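Halogenase PltM (Pseudomonas fluorescens, PDB 6BZN) halogenates phenolic compounds as a probably FAD-dependent enzyme that accepts an unusual range of substrates and halides. Local coordinates at residues Gly210-Thr215 and Thr395-Val400; His250-Glu255 and Glu405-Phe410; Trp413-Arg418 and Ser512-Arg517. All coordinates share one frame; numbering follows the deposited sequence. Where two conformers were deposited one is given.

Contact 1. Residues Gly210-Thr215 and Thr395-Val400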
loop_
_atom_site.group_PDB
_atom_site.type_symbol
_atom_site.label_atom_id
_atom_site.label_comp_id
_atom_site.label_asym_id
_atom_site.label_seq_id
_atom_site.Cartn_x
_atom_site.Cartn_y
_atom_site.Cartn_z
ATOM N N GLY A 210 6.778 13.540 15.053
ATOM C CA GLY A 210 7.850 13.326 14.092
ATOM C C GLY A 210 7.430 13.023 12.657
ATOM O O GLY A 210 8.300 12.852 11.801
ATOM N N LEU A 211 6.128 12.957 12.370
ATOM C CA LEU A 211 5.668 12.660 11.005
ATOM C C LEU A 211 5.668 13.915 10.155
ATOM O O LEU A 211 5.133 14.954 10.570
ATOM C CB LEU A 211 4.264 12.038 10.996
ATOM C CG LEU A 211 4.219 10.611 11.525
ATOM C CD1 LEU A 211 2.785 10.138 11.638
ATOM C CD2 LEU A 211 5.032 9.658 10.648
ATOM N N ALA A 212 6.268 13.811 8.970
ATOM C CA ALA A 212 6.254 14.889 7.977
ATOM C C ALA A 212 4.935 15.009 7.218
ATOM O O ALA A 212 4.625 16.081 6.719
ATOM C CB ALA A 212 7.405 14.726 6.986
ATOM N N THR A 213 4.177 13.910 7.108
ATOM C CA THR A 213 2.931 13.898 6.374
ATOM C C THR A 213 1.756 14.100 7.340
ATOM O O THR A 213 1.638 13.380 8.334
ATOM C CB THR A 213 2.759 12.571 5.614
ATOM O OG1 THR A 213 3.952 12.287 4.871
ATOM C CG2 THR A 213 1.606 12.641 4.656
ATOM N N ASP A 214 0.901 15.068 7.016
ATOM C CA ASP A 214 -0.308 15.393 7.774
ATOM C C ASP A 214 -1.424 15.572 6.754
ATOM O O ASP A 214 -1.580 16.651 6.172
ATOM C CB ASP A 214 -0.049 16.663 8.589
ATOM C CG ASP A 214 -1.211 17.059 9.503
ATOM O OD1 ASP A 214 -2.290 16.427 9.513
ATOM O OD2 ASP A 214 -1.011 18.053 10.239
ATOM N N THR A 215 -2.180 14.497 6.519
ATOM C CA THR A 215 -3.170 14.465 5.475
ATOM C C THR A 215 -4.466 13.851 5.935
ATOM O O THR A 215 -4.489 13.070 6.889
ATOM C CB THR A 215 -2.702 13.672 4.224
ATOM O OG1 THR A 215 -2.359 12.332 4.577
ATOM C CG2 THR A 215 -1.512 14.351 3.544
ATOM N N THR A 395 10.414 5.571 5.677
ATOM C CA THR A 395 10.667 5.789 4.247
ATOM C C THR A 395 9.412 6.267 3.541
ATOM O O THR A 395 9.462 7.193 2.748
ATOM C CB THR A 395 11.200 4.517 3.573
ATOM O OG1 THR A 395 12.478 4.213 4.129
ATOM C CG2 THR A 395 11.359 4.705 2.047
ATOM N N ASN A 396 8.288 5.634 3.851
ATOM C CA ASN A 396 6.996 5.981 3.274
ATOM C C ASN A 396 6.650 7.453 3.598
ATOM O O ASN A 396 6.182 8.194 2.730
ATOM C CB ASN A 396 5.953 4.984 3.822
ATOM C CG ASN A 396 4.622 4.969 3.079
ATOM O OD1 ASN A 396 4.343 5.750 2.147
ATOM N ND2 ASN A 396 3.778 4.035 3.494
ATOM N N ASP A 397 6.948 7.877 4.832
ATOM C CA ASP A 397 6.708 9.267 5.269
ATOM C C ASP A 397 7.541 10.273 4.459
ATOM O O ASP A 397 7.015 11.313 4.053
ATOM C CB ASP A 397 7.025 9.409 6.750
ATOM C CG ASP A 397 6.572 10.744 7.339
ATOM O OD1 ASP A 397 5.508 11.277 6.955
ATOM O OD2 ASP A 397 7.279 11.239 8.247
ATOM N N GLN A 398 8.823 9.976 4.229
ATOM C CA GLN A 398 9.663 10.862 3.406
ATOM C C GLN A 398 9.186 10.862 1.958
ATOM O O GLN A 398 8.980 11.933 1.369
ATOM C CB GLN A 398 11.148 10.494 3.491
ATOM C CG GLN A 398 11.848 10.952 4.770
ATOM C CD GLN A 398 11.934 12.471 4.907
ATOM O OE1 GLN A 398 12.459 13.165 4.028
ATOM N NE2 GLN A 398 11.407 13.001 6.011
ATOM N N LEU A 399 8.948 9.673 1.404
ATOM C CA LEU A 399 8.463 9.588 0.028
ATOM C C LEU A 399 7.219 10.441 -0.198
ATOM O O LEU A 399 7.163 11.230 -1.151
ATOM C CB LEU A 399 8.182 8.139 -0.360
ATOM C CG LEU A 399 7.461 7.893 -1.689
ATOM C CD1 LEU A 399 8.339 8.305 -2.867
ATOM C CD2 LEU A 399 7.023 6.448 -1.811
ATOM N N VAL A 400 6.247 10.305 0.694
ATOM C CA VAL A 400 4.950 10.912 0.500
ATOM C C VAL A 400 5.007 12.406 0.804
ATOM O O VAL A 400 4.498 13.197 0.024
ATOM C CB VAL A 400 3.844 10.202 1.319
ATOM C CG1 VAL A 400 2.565 11.026 1.342
ATOM C CG2 VAL A 400 3.570 8.827 0.734
#
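The carboxylate of Asp397, on helix 383-406, is the flat group of this contact, and the backbone N-H groups of Ala212 and Thr213 meet its two oxygens. Each oxygen takes one of them on its syn lone pair. Ala212 N reaches Asp397 OD2 at 2.9 Å in a nearly straight bond (168°). Thr213 N meets Asp397 OD1 at 3.0 Å in a more bent one. The hydroxyl of Thr213 comes to the anti side of the same oxygen, OG1 to Asp397 OD1 2.8 Å, lifted 25° from the carboxylate plane. OD1 is therefore gripped by two donors of one residue and OD2 by one, which fixes the rotation of the carboxylate. Carbon completes the surroundings: Leu211 CD2 lies 3.6 Å from Asp397 OD2, and the Ala212 methyl also packs against the carboxylate. The Asp397 side chain extends with CG opposite its own backbone N (chi1 -170°), which carries the carboxylate off the helix surface to the loop. Thr213 turns OG1 to the acid and CG2 to Val400, one helical turn on, where CG2 touches Val400 CG1 at 3.8 Å with the two side chains nearly perpendicular. Replacing Asp397 with a leucine would probably leave the two loop N-H groups and the Thr213 hydroxyl without their shared acceptor and set this bend of the loop free to shift. Three donors converging on a buried carboxylate probably stabilise its charge. Asp397 thus joins helix 383-406 by side-chain-to-backbone hydrogen bonds to the loop that connects strand 206-207 to strand 215-223 in the chain; the Leu211 side chain is about 5 Å from that of Tyr326, which binds FAD in another structure of this protein, Gln398 packs on helix 465-483, and Asn396 and Leu399 reach Arg352 of helix 352-374.

Contact 2. Residues His250-Glu255 and Glu405-Phe410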
loop_
_atom_site.group_PDB
_atom_site.type_symbol
_atom_site.label_atom_id
_atom_site.label_comp_id
_atom_site.label_asym_id
_atom_site.label_seq_id
_atom_site.Cartn_x
_atom_site.Cartn_y
_atom_site.Cartn_z
ATOM N N HIS A 250 -3.877 9.463 -10.821
ATOM C CA HIS A 250 -3.678 10.409 -9.738
ATOM C C HIS A 250 -3.802 11.809 -10.324
ATOM O O HIS A 250 -2.958 12.213 -11.132
ATOM C CB HIS A 250 -2.259 10.268 -9.168
ATOM C CG HIS A 250 -1.906 8.893 -8.688
ATOM N ND1 HIS A 250 -1.701 7.831 -9.541
ATOM C CD2 HIS A 250 -1.649 8.425 -7.443
ATOM C CE1 HIS A 250 -1.376 6.757 -8.838
ATOM N NE2 HIS A 250 -1.341 7.091 -7.561
ATOM N N HIS A 251 -4.850 12.537 -9.949
ATOM C CA HIS A 251 -4.973 13.946 -10.300
ATOM C C HIS A 251 -4.344 14.720 -9.166
ATOM O O HIS A 251 -4.823 14.634 -8.031
ATOM C CB HIS A 251 -6.429 14.338 -10.434
ATOM C CG HIS A 251 -7.073 13.802 -11.660
ATOM N ND1 HIS A 251 -6.683 14.173 -12.924
ATOM C CD2 HIS A 251 -8.091 12.930 -11.822
ATOM C CE1 HIS A 251 -7.428 13.552 -13.817
ATOM N NE2 HIS A 251 -8.294 12.801 -13.168
ATOM N N ILE A 252 -3.263 15.439 -9.456
ATOM C CA ILE A 252 -2.464 16.082 -8.419
ATOM C C ILE A 252 -2.544 17.599 -8.573
ATOM O O ILE A 252 -2.707 18.127 -9.688
ATOM C CB ILE A 252 -1.005 15.565 -8.405
ATOM C CG1 ILE A 252 -0.313 15.782 -9.767
ATOM C CG2 ILE A 252 -0.991 14.082 -8.064
ATOM C CD1 ILE A 252 1.191 15.569 -9.764
ATOM N N PHE A 253 -2.462 18.296 -7.448
ATOM C CA PHE A 253 -2.542 19.746 -7.426
ATOM C C PHE A 253 -1.905 20.196 -6.126
ATOM O O PHE A 253 -1.590 19.371 -5.274
ATOM C CB PHE A 253 -4.005 20.204 -7.557
ATOM C CG PHE A 253 -4.962 19.370 -6.765
ATOM C CD1 PHE A 253 -5.201 19.661 -5.434
ATOM C CD2 PHE A 253 -5.600 18.272 -7.339
ATOM C CE1 PHE A 253 -6.074 18.886 -4.686
ATOM C CE2 PHE A 253 -6.452 17.483 -6.597
ATOM C CZ PHE A 253 -6.683 17.788 -5.268
ATOM N N GLU A 254 -1.701 21.501 -5.966
ATOM C CA GLU A 254 -0.842 21.992 -4.886
ATOM C C GLU A 254 -1.177 21.459 -3.476
ATOM O O GLU A 254 -0.273 21.122 -2.731
ATOM C CB GLU A 254 -0.823 23.526 -4.854
ATOM C CG GLU A 254 0.272 24.052 -3.930
ATOM C CD GLU A 254 0.223 25.539 -3.711
ATOM O OE1 GLU A 254 0.686 25.959 -2.623
ATOM O OE2 GLU A 254 -0.263 26.275 -4.611
ATOM N N GLU A 255 -2.458 21.382 -3.142
ATOM C CA GLU A 255 -2.910 21.082 -1.774
ATOM C C GLU A 255 -3.316 19.631 -1.552
ATOM O O GLU A 255 -3.724 19.259 -0.449
ATOM C CB GLU A 255 -4.057 22.028 -1.345
ATOM C CG GLU A 255 -5.415 21.811 -2.000
ATOM C CD GLU A 255 -5.599 22.515 -3.340
ATOM O OE1 GLU A 255 -4.610 22.983 -3.935
ATOM O OE2 GLU A 255 -6.751 22.603 -3.812
ATOM N N GLU A 405 4.907 18.018 -1.676
ATOM C CA GLU A 405 5.569 19.287 -2.009
ATOM C C GLU A 405 5.788 19.392 -3.523
ATOM O O GLU A 405 5.593 20.457 -4.109
ATOM C CB GLU A 405 6.894 19.416 -1.271
ATOM C CG GLU A 405 7.634 20.730 -1.507
ATOM C CD GLU A 405 6.908 21.959 -0.980
ATOM O OE1 GLU A 405 6.045 21.850 -0.077
ATOM O OE2 GLU A 405 7.230 23.060 -1.475
ATOM N N ALA A 406 6.179 18.286 -4.149
ATOM C CA ALA A 406 6.345 18.240 -5.597
ATOM C C ALA A 406 5.042 18.450 -6.382
ATOM O O ALA A 406 5.106 18.766 -7.574
ATOM C CB ALA A 406 6.996 16.937 -6.021
ATOM N N PHE A 407 3.881 18.265 -5.749
ATOM C CA PHE A 407 2.603 18.584 -6.387
ATOM C C PHE A 407 2.455 20.057 -6.803
ATOM O O PHE A 407 1.541 20.376 -7.561
ATOM C CB PHE A 407 1.398 18.300 -5.467
ATOM C CG PHE A 407 1.131 16.842 -5.128
ATOM C CD1 PHE A 407 1.744 15.765 -5.780
ATOM C CD2 PHE A 407 0.170 16.563 -4.156
ATOM C CE1 PHE A 407 1.433 14.444 -5.419
ATOM C CE2 PHE A 407 -0.149 15.260 -3.808
ATOM C CZ PHE A 407 0.488 14.195 -4.428
ATOM N N SER A 408 3.297 20.957 -6.286
ATOM C CA SER A 408 3.164 22.400 -6.578
ATOM C C SER A 408 3.377 22.803 -8.039
ATOM O O SER A 408 2.984 23.891 -8.410
ATOM C CB SER A 408 4.128 23.235 -5.720
ATOM O OG SER A 408 5.467 22.851 -5.968
ATOM N N ASP A 409 4.012 21.963 -8.843
ATOM C CA ASP A 409 4.395 22.339 -10.210
ATOM C C ASP A 409 4.581 21.085 -11.062
ATOM O O ASP A 409 5.184 20.108 -10.606
ATOM C CB ASP A 409 5.702 23.137 -10.142
ATOM C CG ASP A 409 6.241 23.504 -11.506
ATOM O OD1 ASP A 409 5.648 24.375 -12.158
ATOM O OD2 ASP A 409 7.257 22.917 -11.922
ATOM N N PHE A 410 4.055 21.080 -12.289
ATOM C CA PHE A 410 4.159 19.874 -13.092
ATOM C C PHE A 410 5.602 19.494 -13.413
ATOM O O PHE A 410 5.968 18.334 -13.283
ATOM C CB PHE A 410 3.370 19.921 -14.403
ATOM C CG PHE A 410 3.676 18.742 -15.263
ATOM C CD1 PHE A 410 3.203 17.485 -14.903
ATOM C CD2 PHE A 410 4.556 18.850 -16.342
ATOM C CE1 PHE A 410 3.543 16.361 -15.641
ATOM C CE2 PHE A 410 4.896 17.728 -17.087
ATOM C CZ PHE A 410 4.393 16.488 -16.736
#
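Phe407 and Ile252 bury most of the surface here, with Glu254 adding a smaller share at the margin. The Ile252 methyl CG2 sits over one face of the Phe407 ring, 4.0 Å from its centroid and 26° off the normal, a CH-pi contact displaced toward the rim, where CE1 is the nearest ring atom at 3.6 Å. Ile252 CB and CD1 approach Phe407 CD1, and the two side chains cross at about a right angle. With CG set opposite its carbonyl carbon (chi1 -67°), Phe407 directs its ring at the strand; its CB lies 3.2 Å from Phe253 O. Phe407 belongs to the type I beta turn Ala406-Asp409, which links helix 383-406 to helix 410-441, with Asp409 as the N-cap of the latter; the turn is thus packed on the end of strand 248-253, a member of the seven-stranded mixed sheet. Phe407 O accepts a bond from Trp114 NE1 of the adjoining strand 109-114. At the more open margin, Glu254 brings its CG to Ser408 CB at 4.3 Å, and Ser408 N bonds back to Glu405 O, just before the turn.

Contact 3. Residues Trp413-Arg418 and Ser512-Arg517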
loop_
_atom_site.group_PDB
_atom_site.type_symbol
_atom_site.label_atom_id
_atom_site.label_comp_id
_atom_site.label_asym_id
_atom_site.label_seq_id
_atom_site.Cartn_x
_atom_site.Cartn_y
_atom_site.Cartn_z
ATOM N N TRP A 413 7.103 17.950 -10.478
ATOM C CA TRP A 413 6.554 16.602 -10.331
ATOM C C TRP A 413 7.228 15.636 -11.310
ATOM O O TRP A 413 7.630 14.536 -10.936
ATOM C CB TRP A 413 5.034 16.542 -10.502
ATOM C CG TRP A 413 4.594 15.150 -10.397
ATOM C CD1 TRP A 413 4.288 14.301 -11.422
ATOM C CD2 TRP A 413 4.527 14.379 -9.204
ATOM N NE1 TRP A 413 4.007 13.054 -10.927
ATOM C CE2 TRP A 413 4.142 13.077 -9.566
ATOM C CE3 TRP A 413 4.739 14.669 -7.853
ATOM C CZ2 TRP A 413 3.952 12.062 -8.622
ATOM C CZ3 TRP A 413 4.551 13.669 -6.915
ATOM C CH2 TRP A 413 4.167 12.373 -7.303
ATOM N N ASN A 414 7.346 16.056 -12.565
ATOM C CA ASN A 414 7.934 15.198 -13.592
ATOM C C ASN A 414 9.342 14.770 -13.181
ATOM O O ASN A 414 9.662 13.577 -13.219
ATOM C CB ASN A 414 7.898 15.927 -14.955
ATOM C CG ASN A 414 8.495 15.117 -16.089
ATOM O OD1 ASN A 414 8.655 13.904 -16.011
ATOM N ND2 ASN A 414 8.842 15.816 -17.172
ATOM N N VAL A 415 10.173 15.719 -12.736
ATOM C CA VAL A 415 11.520 15.367 -12.296
ATOM C C VAL A 415 11.449 14.456 -11.057
ATOM O O VAL A 415 12.089 13.401 -11.007
ATOM C CB VAL A 415 12.401 16.602 -11.998
ATOM C CG1 VAL A 415 13.783 16.152 -11.591
ATOM C CG2 VAL A 415 12.528 17.497 -13.239
ATOM N N TRP A 416 10.648 14.871 -10.077
ATOM C CA TRP A 416 10.528 14.127 -8.817
ATOM C C TRP A 416 10.078 12.670 -8.986
ATOM O O TRP A 416 10.628 11.787 -8.325
ATOM C CB TRP A 416 9.616 14.854 -7.814
ATOM C CG TRP A 416 9.244 13.984 -6.654
ATOM C CD1 TRP A 416 8.067 13.340 -6.474
ATOM C CD2 TRP A 416 10.085 13.599 -5.568
ATOM N NE1 TRP A 416 8.087 12.625 -5.303
ATOM C CE2 TRP A 416 9.327 12.755 -4.733
ATOM C CE3 TRP A 416 11.401 13.907 -5.202
ATOM C CZ2 TRP A 416 9.838 12.213 -3.559
ATOM C CZ3 TRP A 416 11.907 13.375 -4.024
ATOM C CH2 TRP A 416 11.122 12.526 -3.221
ATOM N N HIS A 417 9.110 12.413 -9.862
ATOM C CA HIS A 417 8.541 11.062 -9.964
ATOM C C HIS A 417 9.580 10.012 -10.357
ATOM O O HIS A 417 9.431 8.856 -10.004
ATOM C CB HIS A 417 7.278 11.013 -10.839
ATOM C CG HIS A 417 7.486 10.524 -12.238
ATOM N ND1 HIS A 417 8.032 11.312 -13.230
ATOM C CD2 HIS A 417 7.157 9.351 -12.831
ATOM C CE1 HIS A 417 8.055 10.636 -14.366
ATOM N NE2 HIS A 417 7.523 9.446 -14.152
ATOM N N ARG A 418 10.653 10.438 -11.026
ATOM C CA ARG A 418 11.755 9.544 -11.389
ATOM C C ARG A 418 12.551 9.050 -10.192
ATOM O O ARG A 418 13.165 8.001 -10.275
ATOM C CB ARG A 418 12.692 10.230 -12.398
ATOM C CG ARG A 418 11.998 10.557 -13.712
ATOM C CD ARG A 418 12.281 11.974 -14.199
ATOM N NE ARG A 418 11.331 12.316 -15.254
ATOM C CZ ARG A 418 11.400 11.910 -16.524
ATOM N NH1 ARG A 418 12.430 11.182 -16.970
ATOM N NH2 ARG A 418 10.428 12.234 -17.363
ATOM N N SER A 512 16.972 10.333 -16.449
ATOM C CA SER A 512 17.335 11.755 -16.566
ATOM C C SER A 512 16.784 12.454 -17.820
ATOM O O SER A 512 16.938 13.671 -17.958
ATOM C CB SER A 512 18.845 11.930 -16.528
ATOM O OG SER A 512 19.430 11.372 -17.689
ATOM N N ARG A 513 16.160 11.706 -18.726
ATOM C CA ARG A 513 15.535 12.313 -19.908
ATOM C C ARG A 513 14.156 12.848 -19.588
ATOM O O ARG A 513 13.141 12.161 -19.783
ATOM C CB ARG A 513 15.479 11.322 -21.064
ATOM C CG ARG A 513 16.863 10.872 -21.466
ATOM C CD ARG A 513 16.928 10.419 -22.916
ATOM N NE ARG A 513 18.280 10.560 -23.451
ATOM C CZ ARG A 513 18.625 10.341 -24.720
ATOM N NH1 ARG A 513 19.891 10.508 -25.090
ATOM N NH2 ARG A 513 17.721 9.954 -25.620
ATOM N N ILE A 514 14.138 14.099 -19.131
ATOM C CA ILE A 514 12.932 14.729 -18.577
ATOM C C ILE A 514 11.838 14.958 -19.628
ATOM O O ILE A 514 10.647 14.974 -19.294
ATOM C CB ILE A 514 13.285 16.055 -17.840
ATOM C CG1 ILE A 514 14.359 15.825 -16.769
ATOM C CG2 ILE A 514 12.062 16.694 -17.197
ATOM C CD1 ILE A 514 14.081 14.681 -15.810
ATOM N N SER A 515 12.227 15.118 -20.897
ATOM C CA SER A 515 11.259 15.322 -21.973
ATOM C C SER A 515 10.440 14.068 -22.298
ATOM O O SER A 515 9.361 14.162 -22.879
ATOM C CB SER A 515 11.965 15.848 -23.229
ATOM O OG SER A 515 12.841 14.873 -23.736
ATOM N N ASN A 516 10.964 12.897 -21.950
ATOM C CA ASN A 516 10.205 11.659 -22.046
ATOM C C ASN A 516 9.360 11.440 -20.782
ATOM O O ASN A 516 9.863 10.978 -19.759
ATOM C CB ASN A 516 11.138 10.467 -22.259
ATOM C CG ASN A 516 10.388 9.141 -22.323
ATOM O OD1 ASN A 516 9.178 9.100 -22.582
ATOM N ND2 ASN A 516 11.098 8.051 -22.069
ATOM N N ARG A 517 8.067 11.722 -20.890
ATOM C CA ARG A 517 7.136 11.626 -19.762
ATOM C C ARG A 517 6.511 10.245 -19.531
ATOM O O ARG A 517 5.733 10.066 -18.592
ATOM C CB ARG A 517 6.051 12.673 -19.947
ATOM C CG ARG A 517 6.630 14.059 -19.809
ATOM C CD ARG A 517 5.637 15.186 -19.979
ATOM N NE ARG A 517 5.157 15.394 -21.344
ATOM C CZ ARG A 517 3.991 14.963 -21.840
ATOM N NH1 ARG A 517 3.159 14.210 -21.126
ATOM N NH2 ARG A 517 3.651 15.261 -23.099
HETATM O O HOH W 1 7.046 8.167 -16.733
#
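Arg418 reaches from its helix to the loop 512-517 with its guanidinium lying against Ile514, whose CA and CD1 lie over one face; CD1 is 3.6 Å from Arg418 CD. Arg418 NH2 donates to Asn516 O at 2.8 Å, coming from well above that carbonyl's plane, and NH1 makes a weak bond to Arg513 O. NH1 also donates to Tyr511 O. Asn414, one turn earlier, holds the guanidinium side-on: Arg418 NE bonds to Asn414 O at 2.9 Å and NH2 to Asn414 OD1 at 2.8 Å, both acceptors almost in the guanidinium plane. The bend at chi2 (134°) folds the arginine back over its own helix turn to make this grip. The amide of Asn414 is shared, for while OD1 receives the arginine, ND2 crosses to Ile514 O at 2.9 Å, with that oxygen close to the amide plane. Ile514 CG2 packs beside the same ND2 and meets Val415 CG2 at 4.1 Å. A water bridges His417 NE2 and Arg517 O, while His417 ND1 donates to Asn414 O. The loop's type I turn, Arg513 to Asn516, thus presents the carbonyls of Arg513, Ile514 and Asn516 to helix 410-441; helix 488-502 flanks the join through Leu495, His496 and Ile499, and strand 126-131 borders it, Arg517 NH1 bonding to Leu126 O.

How the contacts relate
From the N terminus, the chain passes the first segments of contacts 1 and 2, 210-215 and 250-255, before the second segment of either. Contact 1 closes first, when helix 383-406 returns to 210-215; contact 2 closes just afterwards, so the two cross. Contact 3 opens only after both have closed, across a helix-and-loop interval. Contacts 2 and 3 touch through Trp413, which packs on Ile252 and Phe407, and where Phe410 meets Arg517, whereas contact 1 meets contact 3 where Trp416 lies by Leu399. Contacts 1 and 2 tie helix 383-406 and the turn after it to loop 210-215 and the mixed sheet; contact 3 ties helix 410-441 to the C-terminal loop.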